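Local coordinates for protein intracellular serine protease (Bacillus licheniformis, PDB 4ZOQ) that is a lanthipeptide protease of the subtilisin-like S8 family that cleaves peptide bonds sequence-specifically, probably by a serine charge relay, at residues Glu21-Ala26 and Leu245-Tyr250; Asp44-Leu49 and Thr102-Gln107; Leu168-Ala173 and His198-Gly203; Lys176-Asp181 and Tyr214-Arg219; Ser313-Gly318 and Tyr328-Ala333. All coordinates share one frame; numbering follows the deposited sequence.

Contacts 2 and 3 are both pairs of neighbouring parallel strands in the seven-stranded mixed sheet at the heart of this subtilase, their centres about 16 Å apart. Contact 4 touches contact 3 directly: N216 ND2 lies 2.8 Å from A173 O, a probable hydrogen bond, and their segments alternate along the chain. Contact 5 follows all the others along the chain, and its centre is about 15 Å from that of contact 3. Contact 1 ties residues near the N-terminus to strand 246-249 and so spans contacts 2 to 4 in sequence, although its centre is about 19 to 24 Å from the other four. Both chain ends are thereby joined to the body with the predicted charge relay.

Contact 1: Glu21-Ala26 and Leu245-Tyr250; sequences EYLWFA and LVLTTY
The start of helix 24-30 and the 3-10 turn before it are fastened to strand 246-249 of a two-stranded antiparallel sheet, through Y22, W24 and F25 against L245, V246 and L247. L247 N donates to Y22 O at 3.0 Å. W24 reaches back to L245, two residues before L247: its NE1 gives L245 O a hydrogen bond of 2.9 Å (N-H...O 153°), from above the carbonyl plane, with the oxygen near the indole edge but tilted 17° from the ring plane. Strand 246-249 pairs with strand 269-272 through V246 and S272, and V246 packs on M93 of helix 86-97, so these bonds attach the N-terminal region to the subtilase body. F25 CG lies between its backbone N and carbonyl carbon (chi1 73°), turned to V246, and the two side chains cross at about a right angle with V246 CB 3.5 Å from F25 CD1. V246 CG1 also meets W24 CZ2 at 3.6 Å. Y22 CB and L247 CB touch at 3.8 Å.

Contact 2: Asp44-Leu49 and Thr102-Gln107; sequences DVKVAL and TITPYQ
Strands 46-49 and 102-107 run parallel, their axes approaching to 4.6 Å with 23° between directions, and pair K46 with T102, V47 with I103, A48 with T104 and L49 with P105. Five backbone hydrogen bonds alternate across them: T102 N to V45 O, V47 N to T102 O, T104 N to V47 O, L49 N to T104 O at 2.7 Å, and Y106 N to L49 O. With CG anti to its carbonyl carbon (chi1 -66°), K46 lies side by side with T102, K46 CG 3.9 Å from T102 CB; its NZ bonds D129 O. A48 CB meets Y106 CE1 at 3.8 Å, and the tyrosine OH bonds D129 OD2. On the other face, L49 CB touches I103 CG2 at 4.1 Å, and the strand leads on to D51, the predicted charge-relay aspartate. Helix 86-97, in the beta-alpha-beta crossover between them, covers V47, L49 and I103 through I94; helix 116-128 packs against A48 and Y106, and strand 133-136 bonds the far edge of strand 46-51.

Contact 3: Leu168-Ala173 and His198-Gly203; sequences LVFSSA and HVVSVG
F170 and V200 form a parallel bridge and lie side by side, pointing the same way. From CB, on the sheet face it shares with V200 and V202, the phenylalanine places CG anti to its carbonyl carbon (chi1 -63°), and chi2 of -82° brings CD1 toward the neighbouring strand. CD1 is 3.6 Å from V200 CB and, near the ring plane, 4.5 Å from V202 CG2. One atom farther out, CE1 meets V200 CG1 at 3.9 Å, and the ring also packs on V282 and A286 of helix 275-297. An alanine here would probably lose the ring contacts with V200, V282 and A286 and open a gap against that helix. On the S171 side, S171 CB meets V199 CG1 at 3.6 Å; just past the end of strand 168-172, A173 CB touches S201 OG, which is bonded to E220 OE2. Four backbone bonds hold the register, V200 N to V169 O and V202 N to S171 O both at 2.8 Å; a water bridges V169 N and H198 O. These are adjacent parallel strands of the central subtilase sheet, and at the C-terminal end of strand 168-172 the side chain of S172 comes within about 5 Å of that of S276, the predicted charge-relay serine.

Contact 4: Lys176-Asp181 and Tyr214-Arg219; sequences KGVNLD and YSNQGR
L180 and N216 mark the close-packed part of this contact, their side chains crossing at about a right angle with L180 CD2 3.8 Å from N216 ND2. Beside them Q217 bonds the backbone of 176-181 twice: its N donates to V178 O at 3.0 Å, and its O receives L180 N at 2.6 Å, nearly along the C=O axis. N216 CG, anti to its carbonyl carbon (chi1 -77°), lies near K176 N; OD1 takes weak bonds from K176 N and V178 N, while ND2 reaches A173 O and Y141 OH, so both ends of the amide are held. G218 fits here because a CB would crowd against that of L180 and, at these backbone angles, jam against the preceding carbonyl O. Residue N179 stands at the N-cap of helix 180-187, its OD1 accepting from E182 N; the contact thus sets the start of that helix against the loop leading into strand 221-226. D181, well packed itself, reaches out to the exposed R219. Its OD2 receives R219 N at 2.9 Å on the syn side, 20° out of the carboxylate plane. The same carboxylate stacks over one guanidinium face, the two planes 22° apart, and OD1 forms a salt bridge with R219 NH1 at 3.1 Å. On the looser side a water, 2.8 Å from N179 ND2, donates to Q217 OE1. Near the exposed K176 and G177 the link is a weak bond from G177 N to Y214 O.

Contact 5: Ser313-Gly318 and Tyr328-Ala333; sequences SALDLG and YGEVRA
R332 is brought over L315 by its torsions: CG lies anti to the carbonyl carbon (chi1 -66°), a bend at chi3 (-61°) swings NE round, and chi4 of 180° carries CZ outward. L315 CB lies 3.7 Å above the guanidinium plane, over its centre, and R332 CZ itself is 3.8 Å from that CB. At the edge of the group, in plane, R332 NH2 makes a long, weak hydrogen bond of 3.4 Å to S313 O. An alanine in place of R332 would probably leave L315 CB uncovered on that side and take from S313 O this weak donor. Between the backbones, a single antiparallel hydrogen-bonded pair joins the segments, L315 N to E330 O at 2.7 Å and E330 N to L315 O at 2.9 Å. G329 comes so near that a CB on it would run into L315 O. Farther along, L317 CD1 meets E330 CB at 3.8 Å, and a water links S313 OG with R332 N. The chain comes in from helix 303-313, and helix 333-338 leaves from R332, its N-cap. Between them G329 and V331 bond the backbone of T224 in strand 221-226, and V331 packs on V282 and T285 of helix 275-297.

Contact 1: Glu21-Ala26 and Leu245-Tyr250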
# COMPACT_ATOMS: atom_id res chain seq x y z
N GLU B 21 -12.28 -22.25 -0.45
CA GLU B 21 -12.93 -21.80 -1.67
C GLU B 21 -12.74 -20.29 -1.94
O GLU B 21 -12.68 -19.87 -3.09
CB GLU B 21 -14.42 -22.14 -1.63
CG GLU B 21 -14.70 -23.58 -1.90
CD GLU B 21 -14.14 -24.01 -3.23
OE1 GLU B 21 -14.42 -23.33 -4.25
OE2 GLU B 21 -13.40 -25.02 -3.24
N TYR B 22 -12.69 -19.50 -0.87
CA TYR B 22 -12.61 -18.04 -0.96
C TYR B 22 -11.17 -17.56 -1.03
O TYR B 22 -10.90 -16.36 -1.18
CB TYR B 22 -13.31 -17.41 0.26
CG TYR B 22 -14.72 -17.95 0.49
CD1 TYR B 22 -15.75 -17.69 -0.41
CD2 TYR B 22 -15.01 -18.70 1.62
CE1 TYR B 22 -17.02 -18.18 -0.20
CE2 TYR B 22 -16.27 -19.18 1.84
CZ TYR B 22 -17.28 -18.93 0.94
OH TYR B 22 -18.54 -19.44 1.18
N LEU B 23 -10.24 -18.51 -0.94
CA LEU B 23 -8.83 -18.23 -1.05
C LEU B 23 -8.30 -18.67 -2.42
O LEU B 23 -7.10 -18.92 -2.59
CB LEU B 23 -8.07 -18.94 0.07
CG LEU B 23 -8.07 -18.24 1.45
CD1 LEU B 23 -7.75 -19.21 2.57
CD2 LEU B 23 -7.07 -17.10 1.47
N TRP B 24 -9.21 -18.76 -3.39
CA TRP B 24 -8.88 -19.10 -4.78
C TRP B 24 -7.76 -18.22 -5.29
O TRP B 24 -6.86 -18.73 -6.00
CB TRP B 24 -10.10 -18.96 -5.71
CG TRP B 24 -10.69 -17.58 -5.74
CD1 TRP B 24 -11.72 -17.10 -4.96
CD2 TRP B 24 -10.27 -16.49 -6.57
NE1 TRP B 24 -11.98 -15.78 -5.29
CE2 TRP B 24 -11.10 -15.38 -6.26
CE3 TRP B 24 -9.28 -16.34 -7.55
CZ2 TRP B 24 -10.96 -14.15 -6.89
CZ3 TRP B 24 -9.12 -15.10 -8.16
CH2 TRP B 24 -9.97 -14.02 -7.83
N PHE B 25 -7.78 -16.93 -4.93
CA PHE B 25 -6.72 -16.00 -5.34
C PHE B 25 -5.36 -16.44 -4.76
O PHE B 25 -4.32 -16.31 -5.42
CB PHE B 25 -7.05 -14.55 -4.94
CG PHE B 25 -6.91 -14.28 -3.46
CD1 PHE B 25 -7.97 -14.53 -2.59
CD2 PHE B 25 -5.71 -13.82 -2.93
CE1 PHE B 25 -7.82 -14.32 -1.23
CE2 PHE B 25 -5.56 -13.60 -1.57
CZ PHE B 25 -6.61 -13.86 -0.72
N ALA B 26 -5.35 -16.95 -3.53
CA ALA B 26 -4.08 -17.33 -2.88
C ALA B 26 -3.54 -18.62 -3.50
O ALA B 26 -2.35 -18.73 -3.77
CB ALA B 26 -4.25 -17.49 -1.37
N LEU B 245 -15.50 -12.95 -4.89
CA LEU B 245 -14.91 -12.18 -3.78
C LEU B 245 -13.67 -12.87 -3.21
O LEU B 245 -13.44 -14.06 -3.48
CB LEU B 245 -15.96 -11.97 -2.68
CG LEU B 245 -17.14 -11.03 -2.99
CD1 LEU B 245 -18.31 -11.17 -1.98
CD2 LEU B 245 -16.62 -9.57 -2.99
N VAL B 246 -12.89 -12.16 -2.40
CA VAL B 246 -11.68 -12.75 -1.85
C VAL B 246 -11.72 -12.73 -0.33
O VAL B 246 -12.26 -11.79 0.27
CB VAL B 246 -10.39 -12.03 -2.38
CG1 VAL B 246 -10.30 -12.20 -3.89
CG2 VAL B 246 -10.32 -10.54 -1.99
N LEU B 247 -11.17 -13.77 0.30
CA LEU B 247 -11.13 -13.79 1.75
C LEU B 247 -10.04 -12.84 2.26
O LEU B 247 -8.97 -12.71 1.67
CB LEU B 247 -10.90 -15.20 2.29
CG LEU B 247 -11.37 -15.42 3.75
CD1 LEU B 247 -12.88 -15.26 3.82
CD2 LEU B 247 -10.97 -16.77 4.30
N THR B 248 -10.32 -12.19 3.39
CA THR B 248 -9.37 -11.31 4.08
C THR B 248 -9.28 -11.68 5.56
O THR B 248 -10.25 -12.15 6.18
CB THR B 248 -9.80 -9.83 3.98
OG1 THR B 248 -11.10 -9.67 4.59
CG2 THR B 248 -9.89 -9.39 2.55
N THR B 249 -8.13 -11.41 6.15
CA THR B 249 -8.04 -11.42 7.60
C THR B 249 -8.68 -10.14 8.07
O THR B 249 -8.43 -9.05 7.54
CB THR B 249 -6.61 -11.56 8.10
OG1 THR B 249 -5.78 -10.65 7.38
CG2 THR B 249 -6.08 -12.96 7.87
N TYR B 250 -9.52 -10.27 9.09
CA TYR B 250 -10.31 -9.17 9.61
C TYR B 250 -10.10 -9.18 11.13
O TYR B 250 -9.87 -10.27 11.69
CB TYR B 250 -11.77 -9.34 9.20
CG TYR B 250 -12.59 -8.07 9.23
CD1 TYR B 250 -12.31 -7.01 8.36
CD2 TYR B 250 -13.69 -7.96 10.08
CE1 TYR B 250 -13.07 -5.85 8.37
CE2 TYR B 250 -14.46 -6.81 10.10
CZ TYR B 250 -14.15 -5.77 9.24
OH TYR B 250 -14.91 -4.64 9.27

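Contact 2: Asp44-Leu49 and Thr102-Gln107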
# COMPACT_ATOMS: atom_id res chain seq x y z
N ASP B 44 13.52 -11.37 8.43
CA ASP B 44 14.29 -10.10 8.42
C ASP B 44 14.16 -9.33 7.11
O ASP B 44 14.89 -8.36 6.88
CB ASP B 44 15.77 -10.34 8.75
CG ASP B 44 16.48 -11.10 7.69
OD1 ASP B 44 15.80 -11.86 6.99
OD2 ASP B 44 17.70 -10.96 7.57
N VAL B 45 13.29 -9.80 6.22
CA VAL B 45 12.77 -8.94 5.16
C VAL B 45 11.52 -8.26 5.70
O VAL B 45 10.62 -8.92 6.22
CB VAL B 45 12.44 -9.71 3.87
CG1 VAL B 45 11.52 -8.90 2.97
CG2 VAL B 45 13.72 -10.16 3.17
N LYS B 46 11.46 -6.93 5.63
CA LYS B 46 10.38 -6.21 6.29
C LYS B 46 9.52 -5.45 5.27
O LYS B 46 10.05 -4.72 4.41
CB LYS B 46 10.93 -5.22 7.34
CG LYS B 46 11.62 -5.89 8.52
CD LYS B 46 11.94 -4.90 9.65
CE LYS B 46 13.07 -3.95 9.28
NZ LYS B 46 13.23 -2.93 10.38
N VAL B 47 8.21 -5.62 5.38
CA VAL B 47 7.25 -4.91 4.54
C VAL B 47 6.52 -3.88 5.40
O VAL B 47 5.93 -4.22 6.42
CB VAL B 47 6.22 -5.88 3.88
CG1 VAL B 47 5.16 -5.12 3.10
CG2 VAL B 47 6.94 -6.91 2.99
N ALA B 48 6.61 -2.62 4.99
CA ALA B 48 5.94 -1.54 5.71
C ALA B 48 4.48 -1.43 5.26
O ALA B 48 4.18 -1.35 4.08
CB ALA B 48 6.66 -0.24 5.51
N LEU B 49 3.59 -1.46 6.23
CA LEU B 49 2.16 -1.40 6.01
C LEU B 49 1.62 -0.01 6.31
O LEU B 49 1.26 0.27 7.46
CB LEU B 49 1.46 -2.41 6.90
CG LEU B 49 -0.04 -2.53 6.65
CD1 LEU B 49 -0.33 -3.52 5.55
CD2 LEU B 49 -0.80 -2.88 7.94
N THR B 102 8.41 -10.04 7.74
CA THR B 102 7.93 -9.25 8.86
C THR B 102 7.02 -8.15 8.34
O THR B 102 7.24 -7.61 7.25
CB THR B 102 9.11 -8.66 9.68
OG1 THR B 102 9.80 -9.73 10.35
CG2 THR B 102 8.62 -7.67 10.72
N ILE B 103 5.95 -7.84 9.07
CA ILE B 103 5.06 -6.78 8.63
C ILE B 103 5.04 -5.68 9.69
O ILE B 103 4.73 -5.94 10.84
CB ILE B 103 3.61 -7.29 8.40
CG1 ILE B 103 3.54 -8.29 7.24
CG2 ILE B 103 2.66 -6.14 8.12
CD1 ILE B 103 2.22 -9.09 7.20
N THR B 104 5.32 -4.44 9.30
CA THR B 104 5.30 -3.34 10.25
C THR B 104 4.22 -2.32 9.93
O THR B 104 4.26 -1.70 8.87
CB THR B 104 6.64 -2.57 10.27
OG1 THR B 104 7.74 -3.48 10.33
CG2 THR B 104 6.67 -1.60 11.44
N PRO B 105 3.29 -2.11 10.87
CA PRO B 105 2.18 -1.16 10.64
C PRO B 105 2.62 0.29 10.85
O PRO B 105 3.20 0.60 11.90
CB PRO B 105 1.14 -1.57 11.69
CG PRO B 105 1.98 -2.13 12.84
CD PRO B 105 3.23 -2.73 12.21
N TYR B 106 2.40 1.14 9.84
CA TYR B 106 2.52 2.58 9.97
C TYR B 106 1.15 3.17 9.81
O TYR B 106 0.69 3.41 8.68
CB TYR B 106 3.47 3.17 8.92
CG TYR B 106 4.93 2.80 9.12
CD1 TYR B 106 5.38 1.51 8.87
CD2 TYR B 106 5.84 3.75 9.55
CE1 TYR B 106 6.71 1.17 9.04
CE2 TYR B 106 7.18 3.42 9.72
CZ TYR B 106 7.60 2.13 9.46
OH TYR B 106 8.93 1.80 9.63
N GLN B 107 0.49 3.42 10.95
CA GLN B 107 -0.91 3.84 10.98
C GLN B 107 -1.09 5.31 10.64
O GLN B 107 -0.77 6.20 11.43
CB GLN B 107 -1.53 3.54 12.35
CG GLN B 107 -2.99 3.96 12.44
CD GLN B 107 -3.71 3.36 13.64
OE1 GLN B 107 -3.09 2.70 14.47
NE2 GLN B 107 -5.02 3.52 13.69

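Contact 3: Leu168-Ala173 and His198-Gly203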
# COMPACT_ATOMS: atom_id res chain seq x y z
N LEU B 168 11.23 -0.73 -2.67
CA LEU B 168 10.06 -0.81 -3.54
C LEU B 168 8.84 -0.26 -2.86
O LEU B 168 8.65 -0.46 -1.65
CB LEU B 168 9.81 -2.25 -3.95
CG LEU B 168 10.93 -2.73 -4.85
CD1 LEU B 168 11.00 -4.23 -4.83
CD2 LEU B 168 10.69 -2.21 -6.26
N VAL B 169 8.04 0.50 -3.61
CA VAL B 169 6.79 1.06 -3.11
C VAL B 169 5.64 0.64 -4.03
O VAL B 169 5.61 1.00 -5.20
CB VAL B 169 6.86 2.60 -3.02
CG1 VAL B 169 5.55 3.17 -2.47
CG2 VAL B 169 8.06 3.04 -2.17
N PHE B 170 4.69 -0.08 -3.47
CA PHE B 170 3.55 -0.56 -4.22
C PHE B 170 2.33 0.19 -3.74
O PHE B 170 2.18 0.42 -2.54
CB PHE B 170 3.39 -2.06 -4.04
CG PHE B 170 4.56 -2.84 -4.56
CD1 PHE B 170 4.65 -3.16 -5.91
CD2 PHE B 170 5.59 -3.20 -3.72
CE1 PHE B 170 5.74 -3.84 -6.40
CE2 PHE B 170 6.68 -3.89 -4.20
CZ PHE B 170 6.75 -4.21 -5.54
N SER B 171 1.45 0.58 -4.67
CA SER B 171 0.28 1.36 -4.32
C SER B 171 -0.97 0.88 -5.06
O SER B 171 -0.89 0.47 -6.20
CB SER B 171 0.54 2.83 -4.66
OG SER B 171 -0.33 3.66 -3.92
N SER B 172 -2.12 0.98 -4.42
CA SER B 172 -3.37 0.62 -5.08
C SER B 172 -3.77 1.68 -6.11
O SER B 172 -3.60 2.89 -5.88
CB SER B 172 -4.48 0.41 -4.06
OG SER B 172 -4.56 1.51 -3.20
N ALA B 173 -4.26 1.23 -7.26
CA ALA B 173 -4.55 2.14 -8.36
C ALA B 173 -5.85 2.90 -8.13
O ALA B 173 -6.09 3.93 -8.73
CB ALA B 173 -4.61 1.39 -9.66
N HIS B 198 8.51 6.08 -9.52
CA HIS B 198 9.07 5.16 -8.52
C HIS B 198 7.99 4.55 -7.59
O HIS B 198 8.30 3.84 -6.63
CB HIS B 198 10.16 5.84 -7.70
CG HIS B 198 11.22 6.49 -8.53
ND1 HIS B 198 12.06 5.78 -9.37
CD2 HIS B 198 11.59 7.79 -8.65
CE1 HIS B 198 12.89 6.61 -9.97
NE2 HIS B 198 12.63 7.84 -9.55
N VAL B 199 6.73 4.84 -7.85
CA VAL B 199 5.66 4.13 -7.17
C VAL B 199 4.99 3.15 -8.17
O VAL B 199 4.64 3.53 -9.29
CB VAL B 199 4.62 5.10 -6.59
CG1 VAL B 199 3.44 4.33 -6.07
CG2 VAL B 199 5.25 6.01 -5.51
N VAL B 200 4.87 1.89 -7.78
CA VAL B 200 4.28 0.85 -8.63
C VAL B 200 2.76 0.80 -8.44
O VAL B 200 2.26 0.32 -7.41
CB VAL B 200 4.88 -0.52 -8.30
CG1 VAL B 200 4.29 -1.61 -9.20
CG2 VAL B 200 6.42 -0.48 -8.41
N SER B 201 2.01 1.26 -9.44
CA SER B 201 0.56 1.31 -9.33
C SER B 201 -0.09 -0.06 -9.68
O SER B 201 0.17 -0.60 -10.75
CB SER B 201 0.02 2.41 -10.23
OG SER B 201 -1.37 2.53 -10.07
N VAL B 202 -0.91 -0.60 -8.78
CA VAL B 202 -1.45 -1.95 -8.94
C VAL B 202 -3.00 -1.97 -9.02
O VAL B 202 -3.69 -1.48 -8.11
CB VAL B 202 -1.00 -2.89 -7.77
CG1 VAL B 202 -1.53 -4.30 -7.93
CG2 VAL B 202 0.53 -2.90 -7.62
N GLY B 203 -3.52 -2.56 -10.10
CA GLY B 203 -4.95 -2.74 -10.31
C GLY B 203 -5.43 -4.12 -9.89
O GLY B 203 -4.64 -4.96 -9.47
O HOH W 1 9.18 1.10 -6.33

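Contact 4: Lys176-Asp181 and Tyr214-Arg219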
# COMPACT_ATOMS: atom_id res chain seq x y z
N LYS B 176 -12.29 3.74 -8.67
CA LYS B 176 -13.35 4.55 -9.30
C LYS B 176 -13.80 4.06 -10.67
O LYS B 176 -14.69 4.63 -11.25
CB LYS B 176 -12.93 6.01 -9.46
CG LYS B 176 -13.10 6.90 -8.24
CD LYS B 176 -12.88 8.34 -8.70
CE LYS B 176 -13.29 9.39 -7.65
NZ LYS B 176 -12.98 10.78 -8.17
N GLY B 177 -13.16 3.02 -11.21
CA GLY B 177 -13.53 2.49 -12.50
C GLY B 177 -13.34 3.51 -13.61
O GLY B 177 -14.00 3.42 -14.65
N VAL B 178 -12.44 4.47 -13.41
CA VAL B 178 -12.16 5.50 -14.41
C VAL B 178 -10.77 5.30 -15.03
O VAL B 178 -9.89 4.65 -14.42
CB VAL B 178 -12.25 6.95 -13.81
CG1 VAL B 178 -13.53 7.13 -13.03
CG2 VAL B 178 -11.09 7.22 -12.87
N ASN B 179 -10.56 5.90 -16.20
CA ASN B 179 -9.25 5.96 -16.83
C ASN B 179 -8.50 7.13 -16.24
O ASN B 179 -8.96 8.25 -16.30
CB ASN B 179 -9.38 6.13 -18.36
CG ASN B 179 -8.03 6.15 -19.07
OD1 ASN B 179 -7.31 7.15 -19.06
ND2 ASN B 179 -7.68 5.03 -19.71
N LEU B 180 -7.34 6.87 -15.63
CA LEU B 180 -6.69 7.93 -14.87
C LEU B 180 -6.11 9.02 -15.79
O LEU B 180 -6.05 10.19 -15.41
CB LEU B 180 -5.60 7.35 -13.94
CG LEU B 180 -6.21 6.52 -12.80
CD1 LEU B 180 -5.15 5.74 -12.02
CD2 LEU B 180 -7.02 7.40 -11.88
N ASP B 181 -5.76 8.65 -17.02
CA ASP B 181 -5.28 9.64 -17.98
C ASP B 181 -6.42 10.58 -18.43
O ASP B 181 -6.24 11.79 -18.49
CB ASP B 181 -4.64 8.93 -19.18
CG ASP B 181 -3.45 8.04 -18.77
OD1 ASP B 181 -2.61 8.55 -17.99
OD2 ASP B 181 -3.36 6.87 -19.23
N TYR B 214 -14.24 -2.04 -11.11
CA TYR B 214 -13.93 -0.84 -10.35
C TYR B 214 -12.48 -0.41 -10.56
O TYR B 214 -12.09 0.69 -10.21
CB TYR B 214 -14.19 -1.07 -8.87
CG TYR B 214 -13.41 -2.24 -8.33
CD1 TYR B 214 -12.07 -2.10 -8.02
CD2 TYR B 214 -14.02 -3.49 -8.11
CE1 TYR B 214 -11.33 -3.16 -7.55
CE2 TYR B 214 -13.27 -4.57 -7.60
CZ TYR B 214 -11.92 -4.38 -7.33
OH TYR B 214 -11.11 -5.38 -6.84
N SER B 215 -11.68 -1.28 -11.12
CA SER B 215 -10.25 -1.01 -11.14
C SER B 215 -9.87 0.18 -12.05
O SER B 215 -10.16 0.18 -13.24
CB SER B 215 -9.52 -2.28 -11.56
OG SER B 215 -8.13 -2.15 -11.37
N ASN B 216 -9.25 1.20 -11.48
CA ASN B 216 -8.73 2.32 -12.25
C ASN B 216 -7.74 1.84 -13.29
O ASN B 216 -6.95 0.92 -13.04
CB ASN B 216 -8.06 3.37 -11.33
CG ASN B 216 -9.07 4.24 -10.58
OD1 ASN B 216 -10.25 4.31 -10.94
ND2 ASN B 216 -8.61 4.92 -9.55
N GLN B 217 -7.76 2.49 -14.45
CA GLN B 217 -6.95 2.13 -15.60
C GLN B 217 -6.13 3.33 -16.00
O GLN B 217 -6.50 4.45 -15.66
CB GLN B 217 -7.85 1.66 -16.76
CG GLN B 217 -8.76 0.51 -16.36
CD GLN B 217 -9.65 -0.02 -17.49
OE1 GLN B 217 -9.55 0.41 -18.63
NE2 GLN B 217 -10.51 -0.98 -17.16
N GLY B 218 -5.08 3.12 -16.78
CA GLY B 218 -4.23 4.21 -17.23
C GLY B 218 -2.81 3.76 -17.49
O GLY B 218 -2.45 2.64 -17.16
N ARG B 219 -2.00 4.64 -18.07
CA ARG B 219 -0.63 4.32 -18.40
C ARG B 219 0.20 4.03 -17.16
O ARG B 219 1.24 3.39 -17.26
CB ARG B 219 0.00 5.45 -19.22
CG ARG B 219 -0.72 5.70 -20.53
CD ARG B 219 -0.04 6.74 -21.40
NE ARG B 219 -1.05 7.41 -22.21
CZ ARG B 219 -1.69 8.51 -21.85
NH1 ARG B 219 -1.37 9.15 -20.74
NH2 ARG B 219 -2.62 9.02 -22.65
O HOH W 2 -9.34 2.86 -20.36

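Contact 5: Ser313-Gly318 and Tyr328-Ala333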
# COMPACT_ATOMS: atom_id res chain seq x y z
N SER B 313 7.69 -12.19 -15.04
CA SER B 313 6.87 -13.33 -14.64
C SER B 313 5.36 -13.06 -14.71
O SER B 313 4.55 -13.95 -14.46
CB SER B 313 7.28 -13.80 -13.24
OG SER B 313 7.15 -12.78 -12.27
N ALA B 314 4.99 -11.83 -14.98
CA ALA B 314 3.58 -11.46 -15.00
C ALA B 314 2.84 -12.09 -16.17
O ALA B 314 3.38 -12.23 -17.25
CB ALA B 314 3.42 -9.94 -15.03
N LEU B 315 1.59 -12.47 -15.96
CA LEU B 315 0.78 -12.93 -17.05
C LEU B 315 0.27 -11.77 -17.91
O LEU B 315 -0.52 -10.95 -17.43
CB LEU B 315 -0.40 -13.75 -16.52
CG LEU B 315 -1.36 -14.30 -17.57
CD1 LEU B 315 -0.60 -15.25 -18.50
CD2 LEU B 315 -2.49 -15.04 -16.86
N ASP B 316 0.70 -11.74 -19.17
CA ASP B 316 0.30 -10.71 -20.12
C ASP B 316 -1.15 -10.93 -20.58
O ASP B 316 -1.45 -11.89 -21.30
CB ASP B 316 1.25 -10.69 -21.31
CG ASP B 316 0.91 -9.58 -22.32
OD1 ASP B 316 -0.14 -8.92 -22.20
OD2 ASP B 316 1.74 -9.34 -23.23
N LEU B 317 -2.03 -10.09 -20.07
CA LEU B 317 -3.45 -10.11 -20.35
C LEU B 317 -3.82 -8.93 -21.26
O LEU B 317 -3.00 -8.03 -21.50
CB LEU B 317 -4.25 -10.08 -19.03
CG LEU B 317 -4.03 -11.29 -18.09
CD1 LEU B 317 -4.47 -11.02 -16.63
CD2 LEU B 317 -4.72 -12.55 -18.62
N GLY B 318 -5.04 -8.96 -21.82
CA GLY B 318 -5.50 -7.87 -22.68
C GLY B 318 -4.64 -7.66 -23.92
O GLY B 318 -4.12 -8.63 -24.47
N TYR B 328 1.87 -4.40 -17.07
CA TYR B 328 2.65 -5.54 -17.57
C TYR B 328 1.88 -6.83 -17.41
O TYR B 328 2.29 -7.86 -17.94
CB TYR B 328 3.99 -5.67 -16.84
CG TYR B 328 4.94 -4.53 -17.10
CD1 TYR B 328 5.52 -4.37 -18.36
CD2 TYR B 328 5.25 -3.62 -16.11
CE1 TYR B 328 6.39 -3.33 -18.61
CE2 TYR B 328 6.12 -2.56 -16.36
CZ TYR B 328 6.68 -2.43 -17.61
OH TYR B 328 7.55 -1.39 -17.88
N GLY B 329 0.80 -6.81 -16.62
CA GLY B 329 -0.04 -7.99 -16.46
C GLY B 329 -0.23 -8.46 -15.02
O GLY B 329 0.12 -7.75 -14.04
N GLU B 330 -0.77 -9.66 -14.88
CA GLU B 330 -1.05 -10.20 -13.56
C GLU B 330 0.15 -10.87 -12.93
O GLU B 330 0.78 -11.75 -13.54
CB GLU B 330 -2.18 -11.21 -13.63
CG GLU B 330 -2.59 -11.78 -12.28
CD GLU B 330 -3.77 -12.70 -12.44
OE1 GLU B 330 -4.33 -12.69 -13.55
OE2 GLU B 330 -4.17 -13.39 -11.48
N VAL B 331 0.50 -10.37 -11.75
CA VAL B 331 1.55 -10.96 -10.94
C VAL B 331 1.18 -12.35 -10.41
O VAL B 331 0.09 -12.55 -9.93
CB VAL B 331 1.91 -10.03 -9.74
CG1 VAL B 331 2.79 -10.78 -8.71
CG2 VAL B 331 2.61 -8.79 -10.25
N ARG B 332 2.10 -13.29 -10.51
CA ARG B 332 1.92 -14.63 -9.95
C ARG B 332 3.17 -15.01 -9.20
O ARG B 332 4.24 -15.20 -9.81
CB ARG B 332 1.60 -15.66 -11.03
CG ARG B 332 0.24 -15.43 -11.73
CD ARG B 332 0.14 -16.36 -12.94
NE ARG B 332 1.22 -16.05 -13.88
CZ ARG B 332 1.44 -16.67 -15.04
NH1 ARG B 332 0.63 -17.68 -15.40
NH2 ARG B 332 2.46 -16.30 -15.82
N ALA B 333 3.06 -15.11 -7.88
CA ALA B 333 4.24 -15.36 -7.04
C ALA B 333 5.01 -16.62 -7.44
O ALA B 333 6.24 -16.57 -7.50
CB ALA B 333 3.82 -15.46 -5.58
O HOH W 3 4.49 -11.79 -11.66
O HOH W 4 2.26 -13.86 -13.52